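Local coordinates for chitinase (Paenibacillus sp. FPU-7, PDB 5GZT), which probably hydrolyses internal beta-1,4 linkages between N-acetylglucosamine units of chitin, through two family 18 glycosyl hydrolase regions in one chain, at residues Pro329-Glu333 against Ala334-Lys338; Ser598-Asp601 against Thr602-Ala606; Trp773-Trp776 against Thr777-Ala780. All coordinates share one frame; numbering follows the deposited sequence.

Contact 1 (Pro329-Glu333 against Ala334-Lys338)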
ATOM      1  N   PRO B 329      -6.484  17.160  27.843  1.00 50.95           N
ATOM      2  CA  PRO B 329      -6.352  18.424  28.605  1.00 53.03           C
ATOM      3  C   PRO B 329      -5.071  19.214  28.269  1.00 48.80           C
ATOM      4  O   PRO B 329      -4.872  20.306  28.745  1.00 47.50           O
ATOM      5  CB  PRO B 329      -6.286  17.934  30.053  1.00 53.23           C
ATOM      6  CG  PRO B 329      -5.503  16.645  29.934  1.00 53.84           C
ATOM      7  CD  PRO B 329      -5.998  16.010  28.640  1.00 54.00           C
ATOM      8  N   THR B 330      -4.241  18.642  27.422  1.00 50.47           N
ATOM      9  CA  THR B 330      -2.913  19.134  27.094  1.00 52.79           C
ATOM     10  C   THR B 330      -2.990  20.158  25.956  1.00 49.95           C
ATOM     11  O   THR B 330      -2.030  20.859  25.658  1.00 49.12           O
ATOM     12  CB  THR B 330      -2.089  17.870  26.715  1.00 51.01           C
ATOM     13  OG1 THR B 330      -1.733  17.211  27.946  1.00 58.16           O
ATOM     14  CG2 THR B 330      -0.890  18.128  25.826  1.00 53.29           C
ATOM     15  N   ILE B 331      -4.131  20.203  25.293  1.00 44.72           N
ATOM     16  CA  ILE B 331      -4.346  21.121  24.204  1.00 41.60           C
ATOM     17  C   ILE B 331      -5.267  22.255  24.680  1.00 38.53           C
ATOM     18  O   ILE B 331      -5.626  22.331  25.882  1.00 33.38           O
ATOM     19  CB  ILE B 331      -4.857  20.344  22.977  1.00 38.80           C
ATOM     20  CG1 ILE B 331      -6.178  19.594  23.305  1.00 37.56           C
ATOM     21  CG2 ILE B 331      -3.729  19.405  22.512  1.00 45.00           C
ATOM     22  CD1 ILE B 331      -6.873  18.865  22.143  1.00 31.31           C
ATOM     23  N   THR B 332      -5.619  23.148  23.762  1.00 34.13           N
ATOM     24  CA  THR B 332      -6.463  24.283  24.168  1.00 31.00           C
ATOM     25  C   THR B 332      -7.899  23.957  24.047  1.00 32.10           C
ATOM     26  O   THR B 332      -8.288  22.982  23.378  1.00 30.99           O
ATOM     27  CB  THR B 332      -6.226  25.490  23.308  1.00 29.11           C
ATOM     28  OG1 THR B 332      -6.693  25.244  21.991  1.00 23.31           O
ATOM     29  CG2 THR B 332      -4.723  25.797  23.303  1.00 30.42           C
ATOM     30  N   GLU B 333      -8.730  24.766  24.710  1.00 32.62           N
ATOM     31  CA  GLU B 333     -10.155  24.581  24.570  1.00 32.57           C
ATOM     32  C   GLU B 333     -10.544  24.632  23.081  1.00 29.22           C
ATOM     33  O   GLU B 333     -11.348  23.829  22.613  1.00 30.96           O
ATOM     34  CB  GLU B 333     -10.933  25.632  25.400  1.00 38.57           C
ATOM     35  CG  GLU B 333     -12.431  25.429  25.433  1.00 39.89           C
ATOM     36  CD  GLU B 333     -12.821  24.085  26.044  1.00 42.26           C
ATOM     37  OE1 GLU B 333     -12.036  23.525  26.831  1.00 46.88           O
ATOM     38  OE2 GLU B 333     -13.926  23.593  25.731  1.00 54.14           O
ATOM     39  N   ALA B 334      -9.974  25.560  22.314  1.00 26.19           N
ATOM     40  CA  ALA B 334     -10.359  25.665  20.887  1.00 26.72           C
ATOM     41  C   ALA B 334      -9.911  24.402  20.135  1.00 26.50           C
ATOM     42  O   ALA B 334     -10.571  23.964  19.200  1.00 27.35           O
ATOM     43  CB  ALA B 334      -9.718  26.902  20.254  1.00 26.58           C
ATOM     44  N   ASP B 335      -8.759  23.865  20.530  1.00 27.70           N
ATOM     45  CA  ASP B 335      -8.295  22.567  19.945  1.00 34.68           C
ATOM     46  C   ASP B 335      -9.331  21.440  20.258  1.00 32.60           C
ATOM     47  O   ASP B 335      -9.685  20.675  19.373  1.00 36.50           O
ATOM     48  CB  ASP B 335      -6.895  22.152  20.466  1.00 30.96           C
ATOM     49  CG  ASP B 335      -5.786  23.051  20.007  1.00 27.20           C
ATOM     50  OD1 ASP B 335      -5.829  23.701  18.931  1.00 31.91           O
ATOM     51  OD2 ASP B 335      -4.813  23.082  20.765  1.00 31.04           O
ATOM     52  N   ARG B 336      -9.837  21.372  21.488  1.00 32.49           N
ATOM     53  CA  ARG B 336     -10.849  20.340  21.826  1.00 30.42           C
ATOM     54  C   ARG B 336     -12.119  20.505  21.050  1.00 32.34           C
ATOM     55  O   ARG B 336     -12.729  19.522  20.563  1.00 39.12           O
ATOM     56  CB  ARG B 336     -11.160  20.308  23.328  1.00 31.26           C
ATOM     57  CG  ARG B 336     -10.023  19.767  24.179  1.00 34.96           C
ATOM     58  CD  ARG B 336     -10.417  19.664  25.646  1.00 35.99           C
ATOM     59  NE  ARG B 336     -10.309  20.993  26.285  1.00 35.49           N
ATOM     60  CZ  ARG B 336      -9.193  21.542  26.769  1.00 34.97           C
ATOM     61  NH1 ARG B 336      -8.035  20.916  26.756  1.00 36.02           N
ATOM     62  NH2 ARG B 336      -9.233  22.764  27.262  1.00 43.96           N
ATOM     63  N   ILE B 337     -12.509  21.742  20.861  1.00 32.73           N
ATOM     64  CA  ILE B 337     -13.712  22.011  20.074  1.00 35.47           C
ATOM     65  C   ILE B 337     -13.560  21.484  18.648  1.00 34.50           C
ATOM     66  O   ILE B 337     -14.485  20.884  18.138  1.00 34.87           O
ATOM     67  CB  ILE B 337     -14.081  23.520  20.070  1.00 34.87           C
ATOM     68  CG1 ILE B 337     -14.540  23.931  21.496  1.00 39.77           C
ATOM     69  CG2 ILE B 337     -15.150  23.822  18.998  1.00 33.81           C
ATOM     70  CD1 ILE B 337     -14.619  25.439  21.744  1.00 41.14           C
ATOM     71  N   LYS B 338     -12.425  21.726  18.002  1.00 35.87           N
ATOM     72  CA  LYS B 338     -12.166  21.167  16.651  1.00 35.20           C
ATOM     73  C   LYS B 338     -12.253  19.619  16.666  1.00 30.44           C
ATOM     74  O   LYS B 338     -12.925  19.040  15.823  1.00 31.44           O
ATOM     75  CB  LYS B 338     -10.812  21.633  16.111  1.00 42.19           C
ATOM     76  CG  LYS B 338     -10.622  21.459  14.607  1.00 53.34           C
ATOM     77  CD  LYS B 338      -9.148  21.638  14.154  1.00 63.18           C
ATOM     78  CE  LYS B 338      -8.454  20.313  13.702  1.00 70.84           C
ATOM     79  NZ  LYS B 338      -8.560  19.083  14.609  1.00 65.67           N
TER
HETATM   80  O   HOH W   1      -7.059  24.126  28.252  1.00 45.97           O

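Contact 2 (Ser598-Asp601 against Thr602-Ala606)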
ATOM      1  N   SER B 598      16.450  12.116  12.801  1.00 14.57           N
ATOM      2  CA  SER B 598      16.443  10.906  12.066  1.00 14.60           C
ATOM      3  C   SER B 598      15.207  10.882  11.262  1.00 14.64           C
ATOM      4  O   SER B 598      14.179  11.047  11.821  1.00 14.21           O
ATOM      5  CB  SER B 598      16.445   9.668  12.998  1.00 14.48           C
ATOM      6  OG  SER B 598      16.058   8.522  12.286  1.00 13.52           O
ATOM      7  N   TYR B 599      15.288  10.499   9.989  1.00 13.56           N
ATOM      8  CA  TYR B 599      14.144  10.596   9.116  1.00 14.37           C
ATOM      9  C   TYR B 599      14.235   9.602   7.944  1.00 14.94           C
ATOM     10  O   TYR B 599      15.146   8.751   7.901  1.00 15.59           O
ATOM     11  CB  TYR B 599      13.927  12.089   8.659  1.00 13.85           C
ATOM     12  CG  TYR B 599      14.889  12.629   7.599  1.00 12.54           C
ATOM     13  CD1 TYR B 599      16.178  13.018   7.947  1.00 13.80           C
ATOM     14  CD2 TYR B 599      14.482  12.866   6.274  1.00 14.23           C
ATOM     15  CE1 TYR B 599      17.085  13.493   7.043  1.00 13.18           C
ATOM     16  CE2 TYR B 599      15.374  13.433   5.379  1.00 12.88           C
ATOM     17  CZ  TYR B 599      16.674  13.733   5.787  1.00 13.20           C
ATOM     18  OH  TYR B 599      17.581  14.241   4.924  1.00 12.85           O
ATOM     19  N   GLU B 600      13.229   9.666   7.093  1.00 15.01           N
ATOM     20  CA  GLU B 600      12.999   8.791   5.978  1.00 15.61           C
ATOM     21  C   GLU B 600      12.902   9.790   4.771  1.00 15.89           C
ATOM     22  O   GLU B 600      12.198  10.785   4.855  1.00 14.98           O
ATOM     23  CB  GLU B 600      11.629   8.226   6.120  1.00 16.22           C
ATOM     24  CG  GLU B 600      11.259   7.214   5.075  1.00 16.88           C
ATOM     25  CD  GLU B 600      11.636   5.758   5.489  1.00 18.87           C
ATOM     26  OE1 GLU B 600      12.798   5.383   5.315  1.00 16.79           O
ATOM     27  OE2 GLU B 600      10.766   4.996   5.973  1.00 19.14           O
ATOM     28  N   ASP B 601      13.587   9.492   3.668  1.00 16.91           N
ATOM     29  CA  ASP B 601      13.617  10.392   2.481  1.00 15.89           C
ATOM     30  C   ASP B 601      13.519   9.510   1.241  1.00 16.84           C
ATOM     31  O   ASP B 601      13.117   8.321   1.325  1.00 15.01           O
ATOM     32  CB  ASP B 601      14.867  11.290   2.535  1.00 15.22           C
ATOM     33  CG  ASP B 601      16.167  10.595   2.134  1.00 17.22           C
ATOM     34  OD1 ASP B 601      16.165   9.326   2.000  1.00 18.79           O
ATOM     35  OD2 ASP B 601      17.242  11.324   2.051  1.00 18.23           O
ATOM     36  N   THR B 602      13.883  10.091   0.091  1.00 16.66           N
ATOM     37  CA  THR B 602      13.723   9.474  -1.128  1.00 14.75           C
ATOM     38  C   THR B 602      14.641   8.278  -1.228  1.00 15.19           C
ATOM     39  O   THR B 602      14.285   7.254  -1.895  1.00 15.66           O
ATOM     40  CB  THR B 602      13.960  10.460  -2.263  1.00 14.96           C
ATOM     41  OG1 THR B 602      15.166  11.126  -2.068  1.00 15.75           O
ATOM     42  CG2 THR B 602      12.862  11.487  -2.316  1.00 14.40           C
ATOM     43  N   ALA B 603      15.843   8.438  -0.736  1.00 13.52           N
ATOM     44  CA  ALA B 603      16.817   7.342  -0.796  1.00 14.15           C
ATOM     45  C   ALA B 603      16.473   6.137   0.131  1.00 14.56           C
ATOM     46  O   ALA B 603      16.569   4.982  -0.295  1.00 16.13           O
ATOM     47  CB  ALA B 603      18.232   7.865  -0.492  1.00 13.48           C
ATOM     48  N   SER B 604      16.095   6.408   1.386  1.00 16.25           N
ATOM     49  CA  SER B 604      15.741   5.364   2.331  1.00 16.52           C
ATOM     50  C   SER B 604      14.469   4.664   1.836  1.00 17.00           C
ATOM     51  O   SER B 604      14.408   3.412   1.944  1.00 18.43           O
ATOM     52  CB  SER B 604      15.624   5.843   3.793  1.00 15.72           C
ATOM     53  OG  SER B 604      14.484   6.632   4.004  1.00 15.72           O
ATOM     54  N   ALA B 605      13.499   5.407   1.273  1.00 16.31           N
ATOM     55  CA  ALA B 605      12.359   4.802   0.672  1.00 16.64           C
ATOM     56  C   ALA B 605      12.763   3.836  -0.463  1.00 18.48           C
ATOM     57  O   ALA B 605      12.200   2.726  -0.522  1.00 18.31           O
ATOM     58  CB  ALA B 605      11.312   5.761   0.208  1.00 20.32           C
ATOM     59  N   ALA B 606      13.767   4.181  -1.258  1.00 15.60           N
ATOM     60  CA  ALA B 606      14.179   3.277  -2.347  1.00 17.87           C
ATOM     61  C   ALA B 606      14.884   2.027  -1.805  1.00 17.35           C
ATOM     62  O   ALA B 606      14.570   0.974  -2.234  1.00 16.72           O
ATOM     63  CB  ALA B 606      15.069   3.947  -3.356  1.00 18.49           C
TER

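Contact 3 (Trp773-Trp776 against Thr777-Ala780)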
ATOM      1  N   TRP B 773      -7.621  40.939 -38.556  1.00 25.60           N
ATOM      2  CA  TRP B 773      -9.018  41.245 -38.751  1.00 26.65           C
ATOM      3  C   TRP B 773      -9.440  42.408 -37.876  1.00 26.98           C
ATOM      4  O   TRP B 773     -10.601  42.707 -37.873  1.00 30.63           O
ATOM      5  CB  TRP B 773      -9.928  40.044 -38.503  1.00 25.57           C
ATOM      6  CG  TRP B 773      -9.588  39.241 -37.171  1.00 27.57           C
ATOM      7  CD1 TRP B 773     -10.071  39.458 -35.890  1.00 26.72           C
ATOM      8  CD2 TRP B 773      -8.692  38.140 -37.067  1.00 26.75           C
ATOM      9  NE1 TRP B 773      -9.520  38.557 -35.025  1.00 25.46           N
ATOM     10  CE2 TRP B 773      -8.655  37.748 -35.715  1.00 28.55           C
ATOM     11  CE3 TRP B 773      -7.888  37.471 -37.982  1.00 24.97           C
ATOM     12  CZ2 TRP B 773      -7.851  36.689 -35.263  1.00 27.65           C
ATOM     13  CZ3 TRP B 773      -7.107  36.451 -37.535  1.00 25.08           C
ATOM     14  CH2 TRP B 773      -7.079  36.070 -36.181  1.00 25.90           C
ATOM     15  N   VAL B 774      -8.507  43.045 -37.165  1.00 26.98           N
ATOM     16  CA  VAL B 774      -8.654  44.340 -36.536  1.00 25.75           C
ATOM     17  C   VAL B 774      -7.978  45.334 -37.454  1.00 27.31           C
ATOM     18  O   VAL B 774      -6.860  45.118 -37.887  1.00 26.65           O
ATOM     19  CB  VAL B 774      -8.025  44.370 -35.121  1.00 25.86           C
ATOM     20  CG1 VAL B 774      -7.923  45.772 -34.581  1.00 24.19           C
ATOM     21  CG2 VAL B 774      -8.812  43.530 -34.109  1.00 24.91           C
ATOM     22  N   ASP B 775      -8.681  46.417 -37.790  1.00 26.94           N
ATOM     23  CA  ASP B 775      -8.135  47.534 -38.548  1.00 26.43           C
ATOM     24  C   ASP B 775      -7.392  48.436 -37.600  1.00 28.64           C
ATOM     25  O   ASP B 775      -7.984  49.364 -37.008  1.00 27.47           O
ATOM     26  CB  ASP B 775      -9.301  48.278 -39.200  1.00 31.30           C
ATOM     27  CG  ASP B 775      -8.871  49.376 -40.150  1.00 32.89           C
ATOM     28  OD1 ASP B 775      -7.693  49.684 -40.329  1.00 32.50           O
ATOM     29  OD2 ASP B 775      -9.789  49.940 -40.768  1.00 39.30           O
ATOM     30  N   TRP B 776      -6.088  48.168 -37.435  1.00 26.63           N
ATOM     31  CA  TRP B 776      -5.307  48.826 -36.398  1.00 26.38           C
ATOM     32  C   TRP B 776      -5.166  50.332 -36.610  1.00 31.03           C
ATOM     33  O   TRP B 776      -5.207  51.094 -35.639  1.00 29.18           O
ATOM     34  CB  TRP B 776      -3.919  48.177 -36.172  1.00 25.24           C
ATOM     35  CG  TRP B 776      -4.099  46.833 -35.522  1.00 24.37           C
ATOM     36  CD1 TRP B 776      -4.270  45.637 -36.144  1.00 22.54           C
ATOM     37  CD2 TRP B 776      -4.341  46.626 -34.160  1.00 24.18           C
ATOM     38  NE1 TRP B 776      -4.606  44.678 -35.219  1.00 26.45           N
ATOM     39  CE2 TRP B 776      -4.644  45.263 -33.986  1.00 24.17           C
ATOM     40  CE3 TRP B 776      -4.401  47.487 -33.043  1.00 25.37           C
ATOM     41  CZ2 TRP B 776      -4.913  44.727 -32.754  1.00 22.84           C
ATOM     42  CZ3 TRP B 776      -4.658  46.940 -31.815  1.00 23.79           C
ATOM     43  CH2 TRP B 776      -4.881  45.562 -31.683  1.00 24.05           C
ATOM     44  N   THR B 777      -4.960  50.743 -37.851  1.00 33.67           N
ATOM     45  CA  THR B 777      -4.880  52.165 -38.193  1.00 34.94           C
ATOM     46  C   THR B 777      -6.060  52.961 -37.580  1.00 35.51           C
ATOM     47  O   THR B 777      -5.836  54.021 -37.039  1.00 36.43           O
ATOM     48  CB  THR B 777      -4.786  52.385 -39.701  1.00 38.12           C
ATOM     49  OG1 THR B 777      -3.694  51.635 -40.209  1.00 39.76           O
ATOM     50  CG2 THR B 777      -4.502  53.835 -40.053  1.00 42.47           C
ATOM     51  N   ASN B 778      -7.256  52.382 -37.565  1.00 35.88           N
ATOM     52  CA  ASN B 778      -8.460  53.028 -36.997  1.00 40.07           C
ATOM     53  C   ASN B 778      -8.948  52.552 -35.664  1.00 42.02           C
ATOM     54  O   ASN B 778     -10.062  52.918 -35.272  1.00 45.99           O
ATOM     55  CB  ASN B 778      -9.607  52.901 -38.002  1.00 40.30           C
ATOM     56  CG  ASN B 778      -9.260  53.566 -39.288  1.00 37.96           C
ATOM     57  OD1 ASN B 778      -8.724  54.663 -39.273  1.00 40.47           O
ATOM     58  ND2 ASN B 778      -9.429  52.868 -40.399  1.00 37.55           N
ATOM     59  N   SER B 779      -8.136  51.752 -34.965  1.00 41.64           N
ATOM     60  CA  SER B 779      -8.499  51.207 -33.669  1.00 35.14           C
ATOM     61  C   SER B 779      -8.014  52.275 -32.681  1.00 36.07           C
ATOM     62  O   SER B 779      -6.906  52.795 -32.810  1.00 37.05           O
ATOM     63  CB  SER B 779      -7.756  49.906 -33.408  1.00 37.42           C
ATOM     64  OG  SER B 779      -7.723  49.562 -32.020  1.00 37.61           O
ATOM     65  N   ALA B 780      -8.862  52.621 -31.721  1.00 34.81           N
ATOM     66  CA  ALA B 780      -8.503  53.607 -30.736  1.00 37.30           C
ATOM     67  C   ALA B 780      -7.385  53.019 -29.863  1.00 31.70           C
ATOM     68  O   ALA B 780      -6.420  53.702 -29.558  1.00 31.72           O
ATOM     69  CB  ALA B 780      -9.741  53.995 -29.897  1.00 37.39           C
TER
HETATM   70  O   HOH W   2      -5.101  49.099 -40.385  1.00 25.54           O

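Contact 1 (Pro329-Glu333 against Ala334-Lys338)
E333 OE1 is gripped side-on by two nitrogens of R336: NH2 at 2.9 Å and NE at 3.1 Å from E333 OE1. Both donors hold the oxygen within the guanidinium plane, yet they come from the same face of the carboxylate, whose plane stands 53° from that of the arginine. E333 reaches this place with CG anti to its backbone N (chi1 -174°) and a bend at chi2, and R336 bends at chi3 to meet it. The other carboxylate oxygen, E333 OE2, forms a salt bridge with R340, two turns further along the helix. R336 NH1 turns to the incoming loop, with a weak bond to I331 O and another bond to D328 O; R336 NH2 also donates to a water, 2.7 Å away. T332 O lies 3.8 Å above the guanidinium plane, over its centre, so the arginine is folded back across the first turn. I331 CD1 packs against D335 CB at 3.7 Å. T332 and D335 exchange bonds: D335 N donates to T332 OG1 over 2.9 Å, and T332 N donates almost straight to D335 OD2 over 3.1 Å (172°), arriving from above the carboxylate plane. This reciprocal pair is a capping box, with T332 as N-cap of the surface helix 333-340 in the first family 18 region.

Contact 2 (Ser598-Asp601 against Thr602-Ala606)
S604 OG donates to E600 OE1 across only 2.5 Å, a very short bond, and the same hydroxyl oxygen accepts from D601 N at 3.0 Å. The second of these bonds is half of a capping box that joins strand 596-598 of a five-stranded antiparallel sheet to helix 602-614, with D601 as N-cap; the helix leads on to barrel strand 619-623. In the other half S604 N points at D601 OD1, 3.0 Å away and nearly straight (170°), meeting the oxygen close to its C-O axis. D601 CG sits between its own backbone N and carbonyl carbon (chi1 77°), which swings OD1 back over the first turn, where A603 N adds a weak bond. The box is thus extended one residue upstream, a single hydroxyl tying the helix to both E600 and D601. The setting is buried, and E600 is well supplied, since E600 OE2 forms a salt bridge with K608, one turn beyond S604 on the helix, and accepts from A532 N; the nearby lysine would probably favour a charged carboxylate. P588 of strand 587-591 touches the D601 and S604 side chains, and Y564 also touches D601. T602 OG1 is bonded to T682 OG1. The first regular backbone bond of the helix runs from A605 N to D601 O, 2.9 Å long, its donor tilted 25° from the carbonyl plane.

Contact 3 (Trp773-Trp776 against Thr777-Ala780)
D775 OD2 accepts from N778 ND2 at 3.0 Å, the bond between side chains at this beta turn, W776-S779, which is close to type I. The amide comes from above the carboxylate plane, 49° out of it, and the two flat groups stand 74° apart, so they meet steeply turned rather than coplanar. Chi1 of D775 is trans (-173°), which brings the carboxylate to the N778 amide. A water completes the polar group: it donates to D775 OD1 at 2.7 Å and accepts from T777 N at 3.0 Å, so each carboxylate oxygen reaches a different residue of 777-780. The hydroxyl S779 OG is bonded to Y781 O.

Two backbone bonds close the chain on itself. S779 N donates to W776 O over 3.1 Å, arriving well above the carbonyl plane and off its lone pairs, while N778 N makes a weak bond to D775 O. K782 NZ binds W776 O and S779 O as well, joining the two ends of the turn.

Van der Waals contacts add to these. S779 CB comes within 4.3 Å of V774 CG1, and that same methyl sits 3.4 Å above the W776 ring plane, over its centre. S779 OG merely passes the ring, about 4.0 Å from W776 CZ3.

The turn lies in the loop leaving strand 765-771 for strand 790-799 of the second family 18 barrel. W776 NE1 ties it back to P771 O at the strand's end, and N833 of helix 830-843 binds V774 O and W776 N.

From the N terminus, contact 1 comes first, where the loop after helix 323-326 turns into helix 333-340. Contact 2 follows in the same family 18 region, joining strand 596-598 to helix 602-614; the centres of the two lie about 33 Å apart and nothing touches. Much further along the chain, contact 3 folds the loop between strands 765-771 and 790-799 in the second family 18 region, its centre about 65 Å from that of contact 1 and 61 Å from that of contact 2. All three run in series, without nesting or crossing: contacts 1 and 2 start helices, whereas contact 3 shapes a loop between barrel strands.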